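Local coordinates for restriction endonuclease R.BpuJI (Bacillus pumilus, PDB 2VLA), which recognises its cognate DNA sequence through this N-terminal domain, and in the full-length enzyme probably cleaves DNA, at residues Gly74-Met79 with Leu214-Leu219; Asn221-Asp226 with Val230-Arg235. One frame throughout, in Å; residues are numbered along the deposited sequence.

From the N terminus, the chain first reaches Gly74-Met79, near the C-terminal end of helix 62-76. It then passes through 134 mostly helical residues before Leu214-Leu219 closes contact 1. This is a long-range closure, near the middle of the domain. Contact 2 opens just after it and closes a beta hairpin whose strands are joined by residues 226-229. The two contacts follow in series and neither encloses nor crosses the other. Their centres lie about 16 Å apart. Helix 203-219 links them: Tyr216 reaches back to the early helix, while Glu218 OE2 probably accepts a hydrogen bond from Ile225 N of the hairpin.

Contact 1. Residues Gly74-Met79 with Leu214-Leu219; sequences GKLFGM and LNYLEL. With nucleotides of chain B; nucleotides of chain C.
Leu76 sets one branch of its side chain against the phenol end of Tyr216. Methyl CD2 of Leu76 lies 3.4 Å from Tyr216 OH and 4.0 Å from Tyr216 CZ. The two side chains come from opposite directions, and the methyl approaches the ring obliquely. Chi1 of -176° puts CG anti to the backbone N and sends it toward the tyrosine; CD2 is the branch that continues outward, anti to CA. Phe77 adds a second, looser touch. Its CE1 is 4.1 Å from Tyr216 CE1, and that tyrosine atom lies at the edge of the Phe77 ring, near its plane. The two side chains cross at about a right angle. No hydrogen bond joins the segments, and only 107 Å² is buried between them. The nearest CA atoms, of Phe77 and Tyr216, are 10.4 Å apart, so side chains alone bridge the gap. Gly78 follows with positive phi and turns the chain away from the helix.

Both segments also reach DNA. Asn215 ND2 donates to OP2 of DC3 of chain C at 3.0 Å, with a fairly straight N-H...O angle of 163°. Arg211 NE hydrogen-bonds to Asn215 OD1, which is consistent with the amide being turned so that its N-H faces the phosphate. Lys75 passes DC5 of chain B with its aliphatic part, CE lying 3.4 Å from OP1 of that nucleotide. Its NZ hydrogen-bonds to Gly118 O, and its charge may still favour the nearby phosphate.

The contact is buried apolar packing between the C-terminal region of helix 62-76, together with Phe77, and helix 203-219 in the DNA-recognition domain. Phe77 stacks edge-to-face with Phe106 and touches Ile109, both on helix 102-112. From the same turns as Tyr216, Leu214 packs on Ile225 and Leu217 on Ile223 of strand 223-225.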
loop_
_atom_site.group_PDB
_atom_site.type_symbol
_atom_site.label_atom_id
_atom_site.label_comp_id
_atom_site.label_asym_id
_atom_site.label_seq_id
_atom_site.Cartn_x
_atom_site.Cartn_y
_atom_site.Cartn_z
ATOM N N GLY A 74 8.614 5.009 -8.595
ATOM C CA GLY A 74 9.457 3.845 -8.307
ATOM C C GLY A 74 8.852 2.904 -7.254
ATOM O O GLY A 74 8.426 1.776 -7.566
ATOM N N LYS A 75 8.806 3.351 -6.008
ATOM C CA LYS A 75 8.437 2.452 -4.914
ATOM C C LYS A 75 6.928 2.198 -4.818
ATOM O O LYS A 75 6.469 1.059 -4.990
ATOM C CB LYS A 75 8.965 2.966 -3.597
ATOM C CG LYS A 75 10.460 3.006 -3.523
ATOM C CD LYS A 75 11.047 1.622 -3.317
ATOM C CE LYS A 75 12.552 1.672 -3.037
ATOM N NZ LYS A 75 13.086 0.371 -2.545
ATOM N N LEU A 76 6.131 3.237 -4.578
ATOM C CA LEU A 76 4.746 3.001 -4.190
ATOM C C LEU A 76 3.926 2.442 -5.360
ATOM O O LEU A 76 3.079 1.566 -5.167
ATOM C CB LEU A 76 4.103 4.266 -3.636
ATOM C CG LEU A 76 2.675 4.128 -3.114
ATOM C CD1 LEU A 76 2.609 3.165 -1.933
ATOM C CD2 LEU A 76 2.133 5.550 -2.720
ATOM N N PHE A 77 4.101 3.006 -6.558
ATOM C CA PHE A 77 3.331 2.530 -7.706
ATOM C C PHE A 77 4.035 1.432 -8.518
ATOM O O PHE A 77 3.433 0.842 -9.386
ATOM C CB PHE A 77 2.969 3.663 -8.643
ATOM C CG PHE A 77 1.939 4.655 -8.084
ATOM C CD1 PHE A 77 1.357 4.473 -6.836
ATOM C CD2 PHE A 77 1.557 5.766 -8.841
ATOM C CE1 PHE A 77 0.431 5.396 -6.357
ATOM C CE2 PHE A 77 0.637 6.664 -8.367
ATOM C CZ PHE A 77 0.073 6.489 -7.126
ATOM N N GLY A 78 5.319 1.201 -8.259
ATOM C CA GLY A 78 6.048 0.107 -8.919
ATOM C C GLY A 78 6.064 0.218 -10.442
ATOM O O GLY A 78 5.764 -0.757 -11.140
ATOM N N MET A 79 6.489 1.370 -10.961
ATOM C CA MET A 79 6.333 1.659 -12.371
ATOM C C MET A 79 7.599 1.426 -13.200
ATOM O O MET A 79 7.549 1.439 -14.425
ATOM C CB MET A 79 5.815 3.088 -12.569
ATOM C CG MET A 79 4.440 3.298 -11.965
ATOM S SD MET A 79 3.724 4.890 -12.294
ATOM C CE MET A 79 3.161 4.601 -13.970
ATOM N N LEU A 214 -6.645 2.949 2.333
ATOM C CA LEU A 214 -8.013 2.850 1.941
ATOM C C LEU A 214 -8.263 3.557 0.587
ATOM O O LEU A 214 -9.036 3.094 -0.215
ATOM C CB LEU A 214 -8.953 3.379 3.039
ATOM C CG LEU A 214 -8.935 2.554 4.315
ATOM C CD1 LEU A 214 -9.682 3.245 5.416
ATOM C CD2 LEU A 214 -9.525 1.214 4.062
ATOM N N ASN A 215 -7.626 4.724 0.373
ATOM C CA ASN A 215 -7.736 5.399 -0.920
ATOM C C ASN A 215 -7.396 4.496 -2.097
ATOM O O ASN A 215 -8.001 4.604 -3.158
ATOM C CB ASN A 215 -6.802 6.638 -0.972
ATOM C CG ASN A 215 -7.324 7.838 -0.210
ATOM O OD1 ASN A 215 -8.473 7.877 0.228
ATOM N ND2 ASN A 215 -6.453 8.826 -0.057
ATOM N N TYR A 216 -6.365 3.673 -1.956
ATOM C CA TYR A 216 -5.969 2.825 -3.074
ATOM C C TYR A 216 -7.014 1.741 -3.333
ATOM O O TYR A 216 -7.262 1.398 -4.458
ATOM C CB TYR A 216 -4.525 2.257 -2.879
ATOM C CG TYR A 216 -3.518 3.385 -2.828
ATOM C CD1 TYR A 216 -3.506 4.358 -3.808
ATOM C CD2 TYR A 216 -2.662 3.531 -1.754
ATOM C CE1 TYR A 216 -2.667 5.442 -3.732
ATOM C CE2 TYR A 216 -1.820 4.628 -1.666
ATOM C CZ TYR A 216 -1.837 5.583 -2.673
ATOM O OH TYR A 216 -1.042 6.737 -2.575
ATOM N N LEU A 217 -7.650 1.261 -2.284
ATOM C CA LEU A 217 -8.736 0.324 -2.443
ATOM C C LEU A 217 -9.985 1.006 -3.067
ATOM O O LEU A 217 -10.768 0.361 -3.776
ATOM C CB LEU A 217 -9.067 -0.316 -1.090
ATOM C CG LEU A 217 -9.716 -1.685 -1.058
ATOM C CD1 LEU A 217 -8.852 -2.723 -1.773
ATOM C CD2 LEU A 217 -9.990 -2.101 0.388
ATOM N N GLU A 218 -10.144 2.309 -2.821
ATOM C CA GLU A 218 -11.206 3.062 -3.436
ATOM C C GLU A 218 -10.911 3.349 -4.917
ATOM O O GLU A 218 -11.806 3.248 -5.769
ATOM C CB GLU A 218 -11.422 4.373 -2.683
ATOM C CG GLU A 218 -12.643 5.169 -3.153
ATOM C CD GLU A 218 -12.839 6.441 -2.360
ATOM O OE1 GLU A 218 -11.959 7.334 -2.453
ATOM O OE2 GLU A 218 -13.870 6.536 -1.645
ATOM N N LEU A 219 -9.654 3.664 -5.226
ATOM C CA LEU A 219 -9.242 3.838 -6.610
ATOM C C LEU A 219 -9.355 2.558 -7.436
ATOM O O LEU A 219 -9.525 2.617 -8.637
ATOM C CB LEU A 219 -7.815 4.392 -6.675
ATOM C CG LEU A 219 -7.668 5.876 -6.313
ATOM C CD1 LEU A 219 -6.244 6.203 -6.021
ATOM C CD2 LEU A 219 -8.207 6.732 -7.442
ATOM P P DC B 5 13.158 5.676 -2.188
ATOM O OP1 DC B 5 13.611 4.846 -3.323
ATOM O OP2 DC B 5 12.229 6.786 -2.440
ATOM O "O5'" DC B 5 12.623 4.677 -1.055
ATOM C "C5'" DC B 5 11.483 4.971 -0.289
ATOM C "C4'" DC B 5 11.827 5.099 1.167
ATOM O "O4'" DC B 5 12.765 6.200 1.351
ATOM C "C3'" DC B 5 10.658 5.408 2.074
ATOM O "O3'" DC B 5 10.927 4.916 3.388
ATOM C "C2'" DC B 5 10.640 6.938 1.978
ATOM C "C1'" DC B 5 12.134 7.215 2.114
ATOM N N1 DC B 5 12.537 8.543 1.645
ATOM C C2 DC B 5 13.100 9.470 2.532
ATOM O O2 DC B 5 13.311 9.130 3.714
ATOM N N3 DC B 5 13.431 10.712 2.063
ATOM C C4 DC B 5 13.198 11.033 0.801
ATOM N N4 DC B 5 13.542 12.267 0.386
ATOM C C5 DC B 5 12.609 10.137 -0.114
ATOM C C6 DC B 5 12.305 8.903 0.344
ATOM P P DC C 3 -7.053 12.747 0.247
ATOM O OP1 DC C 3 -7.717 12.643 -1.073
ATOM O OP2 DC C 3 -6.837 11.571 1.088
ATOM O "O5'" DC C 3 -5.615 13.417 0.051
ATOM C "C5'" DC C 3 -5.474 14.574 -0.762
ATOM C "C4'" DC C 3 -4.107 15.179 -0.586
ATOM O "O4'" DC C 3 -3.997 15.777 0.719
ATOM C "C3'" DC C 3 -2.974 14.160 -0.644
ATOM O "O3'" DC C 3 -1.868 14.618 -1.397
ATOM C "C2'" DC C 3 -2.575 14.005 0.821
ATOM C "C1'" DC C 3 -2.727 15.446 1.232
ATOM N N1 DC C 3 -2.694 15.704 2.652
ATOM C C2 DC C 3 -2.144 16.909 3.134
ATOM O O2 DC C 3 -1.749 17.799 2.329
ATOM N N3 DC C 3 -2.106 17.093 4.468
ATOM C C4 DC C 3 -2.558 16.159 5.298
ATOM N N4 DC C 3 -2.505 16.400 6.599
ATOM C C5 DC C 3 -3.086 14.938 4.817
ATOM C C6 DC C 3 -3.100 14.737 3.511
#

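Contact 2. Residues Asn221-Asp226 with Val230-Arg235; sequences NLIRID and VKLNYR
Arg224 and Lys231 form the hydrogen-bonded pair of a short antiparallel hairpin. Arg224 N donates to Lys231 O at 2.8 Å, and Lys231 N returns a bond to Arg224 O at 3.0 Å. Ile223 with Leu232 and Ile225 with Val230 are the non-hydrogen-bonded pairs on either side. At Ile223 the CA also makes a C-H...O contact to Lys231 O.

Asn233 continues the polar pairing beyond the strands. Its backbone N donates to Leu222 O at 3.0 Å. Its side chain has CG anti to the backbone N (chi1 175°), which lets ND2 reach Asn221 O at 3.1 Å, with an N-H...O angle of 151°. The other end of the amide, OD1, accepts from Arg235 N in an Asx turn. Asn221 itself has positive phi and closes helix 203-219 with a Schellman motif. The side-chain amide of Asn233 therefore ties the C-terminal end of helix 203-219, at Asn221 O, to the 3-10 segment at 234-235, through Arg235 N.

Ile223 makes both apolar side-chain contacts. Its CD1 meets Val230 CG1 at 3.8 Å, and its CG2 meets Leu232 CD2 at 4.0 Å. Leu232 also packs on helix 137-150, and Ile223 on Leu217 of helix 203-219.

No salt bridge forms across the hairpin. Asp226 OD2 and Lys231 NZ stand 5.6 Å apart, where a weak attraction is possible. Asp226 OD1 instead accepts from the backbone N atoms of Asn228 and Leu229 in the connecting turn.

A hairpin directly after a helix that binds a DNA phosphate is consistent with the wing of a winged helix-turn-helix. Its chemistry implies a unit held by main-chain bonds and by the Asn233 amide, with its isoleucine and leucine side chains attaching it to the surrounding helices.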
loop_
_atom_site.group_PDB
_atom_site.type_symbol
_atom_site.label_atom_id
_atom_site.label_comp_id
_atom_site.label_asym_id
_atom_site.label_seq_id
_atom_site.Cartn_x
_atom_site.Cartn_y
_atom_site.Cartn_z
ATOM N N ASN A 221 -11.805 0.732 -7.157
ATOM C CA ASN A 221 -13.260 0.578 -7.245
ATOM C C ASN A 221 -13.808 -0.581 -6.412
ATOM O O ASN A 221 -14.859 -1.128 -6.726
ATOM C CB ASN A 221 -13.693 0.408 -8.702
ATOM C CG ASN A 221 -13.768 1.716 -9.434
ATOM O OD1 ASN A 221 -13.889 2.776 -8.818
ATOM N ND2 ASN A 221 -13.703 1.660 -10.758
ATOM N N LEU A 222 -13.120 -0.924 -5.331
ATOM C CA LEU A 222 -13.570 -2.029 -4.487
ATOM C C LEU A 222 -14.342 -1.548 -3.264
ATOM O O LEU A 222 -15.181 -2.291 -2.720
ATOM C CB LEU A 222 -12.402 -2.906 -4.085
ATOM C CG LEU A 222 -11.617 -3.448 -5.270
ATOM C CD1 LEU A 222 -10.499 -4.326 -4.792
ATOM C CD2 LEU A 222 -12.543 -4.185 -6.269
ATOM N N ILE A 223 -14.118 -0.289 -2.877
ATOM C CA ILE A 223 -14.823 0.306 -1.748
ATOM C C ILE A 223 -15.188 1.734 -2.037
ATOM O O ILE A 223 -14.704 2.321 -2.991
ATOM C CB ILE A 223 -13.987 0.256 -0.473
ATOM C CG1 ILE A 223 -12.737 1.167 -0.598
ATOM C CG2 ILE A 223 -13.605 -1.220 -0.130
ATOM C CD1 ILE A 223 -11.973 1.454 0.690
ATOM N N ARG A 224 -16.062 2.284 -1.198
ATOM C CA ARG A 224 -16.367 3.703 -1.204
ATOM C C ARG A 224 -16.241 4.215 0.230
ATOM O O ARG A 224 -16.808 3.622 1.162
ATOM C CB ARG A 224 -17.784 3.937 -1.728
ATOM C CG ARG A 224 -18.144 5.402 -1.913
ATOM C CD ARG A 224 -18.374 5.758 -3.393
ATOM N NE ARG A 224 -17.248 6.490 -3.987
ATOM C CZ ARG A 224 -16.558 7.444 -3.364
ATOM N NH1 ARG A 224 -16.869 7.790 -2.132
ATOM N NH2 ARG A 224 -15.556 8.053 -3.982
ATOM N N ILE A 225 -15.416 5.246 0.414
ATOM C CA ILE A 225 -15.196 5.847 1.692
ATOM C C ILE A 225 -16.067 7.097 1.759
ATOM O O ILE A 225 -15.898 8.006 0.962
ATOM C CB ILE A 225 -13.706 6.326 1.837
ATOM C CG1 ILE A 225 -12.708 5.188 1.571
ATOM C CG2 ILE A 225 -13.465 6.918 3.228
ATOM C CD1 ILE A 225 -11.276 5.685 1.370
ATOM N N ASP A 226 -17.004 7.125 2.674
ATOM C CA ASP A 226 -17.742 8.370 2.931
ATOM C C ASP A 226 -17.327 8.956 4.281
ATOM O O ASP A 226 -16.322 8.560 4.855
ATOM C CB ASP A 226 -19.255 8.162 2.785
ATOM C CG ASP A 226 -19.861 7.283 3.861
ATOM O OD1 ASP A 226 -19.638 7.534 5.058
ATOM O OD2 ASP A 226 -20.645 6.360 3.493
ATOM N N VAL A 230 -16.782 2.997 5.759
ATOM C CA VAL A 230 -16.131 2.393 4.623
ATOM C C VAL A 230 -17.002 1.237 4.162
ATOM O O VAL A 230 -17.265 0.317 4.940
ATOM C CB VAL A 230 -14.750 1.849 5.030
ATOM C CG1 VAL A 230 -14.112 1.071 3.864
ATOM C CG2 VAL A 230 -13.838 2.987 5.515
ATOM N N LYS A 231 -17.463 1.279 2.914
ATOM C CA LYS A 231 -18.398 0.264 2.389
ATOM C C LYS A 231 -17.886 -0.385 1.112
ATOM O O LYS A 231 -17.256 0.262 0.299
ATOM C CB LYS A 231 -19.757 0.900 2.114
ATOM C CG LYS A 231 -20.444 1.443 3.362
ATOM C CD LYS A 231 -21.683 2.249 3.012
ATOM C CE LYS A 231 -22.785 1.357 2.469
ATOM N NZ LYS A 231 -24.035 2.118 2.212
ATOM N N LEU A 232 -18.135 -1.692 0.961
ATOM C CA LEU A 232 -17.832 -2.377 -0.267
ATOM C C LEU A 232 -18.693 -1.898 -1.418
ATOM O O LEU A 232 -19.858 -1.595 -1.243
ATOM C CB LEU A 232 -18.000 -3.901 -0.100
ATOM C CG LEU A 232 -17.011 -4.568 0.857
ATOM C CD1 LEU A 232 -17.504 -5.974 1.277
ATOM C CD2 LEU A 232 -15.605 -4.694 0.249
ATOM N N ASN A 233 -18.105 -1.901 -2.600
ATOM C CA ASN A 233 -18.828 -1.686 -3.840
ATOM C C ASN A 233 -19.187 -3.015 -4.518
ATOM O O ASN A 233 -18.378 -3.596 -5.254
ATOM C CB ASN A 233 -17.986 -0.846 -4.789
ATOM C CG ASN A 233 -18.630 -0.691 -6.137
ATOM O OD1 ASN A 233 -19.847 -0.852 -6.277
ATOM N ND2 ASN A 233 -17.825 -0.448 -7.148
ATOM N N TYR A 234 -20.392 -3.504 -4.272
ATOM C CA TYR A 234 -20.740 -4.861 -4.710
ATOM C C TYR A 234 -20.933 -4.970 -6.234
ATOM O O TYR A 234 -21.067 -6.060 -6.759
ATOM C CB TYR A 234 -21.972 -5.377 -3.957
ATOM C CG TYR A 234 -21.648 -5.857 -2.549
ATOM C CD1 TYR A 234 -21.129 -7.117 -2.339
ATOM C CD2 TYR A 234 -21.818 -5.023 -1.444
ATOM C CE1 TYR A 234 -20.818 -7.566 -1.073
ATOM C CE2 TYR A 234 -21.496 -5.451 -0.168
ATOM C CZ TYR A 234 -21.015 -6.753 0.008
ATOM O OH TYR A 234 -20.687 -7.239 1.264
ATOM N N ARG A 235 -20.927 -3.844 -6.937
ATOM C CA ARG A 235 -20.815 -3.887 -8.379
ATOM C C ARG A 235 -19.518 -4.594 -8.798
ATOM O O ARG A 235 -19.426 -5.130 -9.893
ATOM C CB ARG A 235 -20.871 -2.469 -8.966
ATOM C CG ARG A 235 -22.191 -1.777 -8.730
#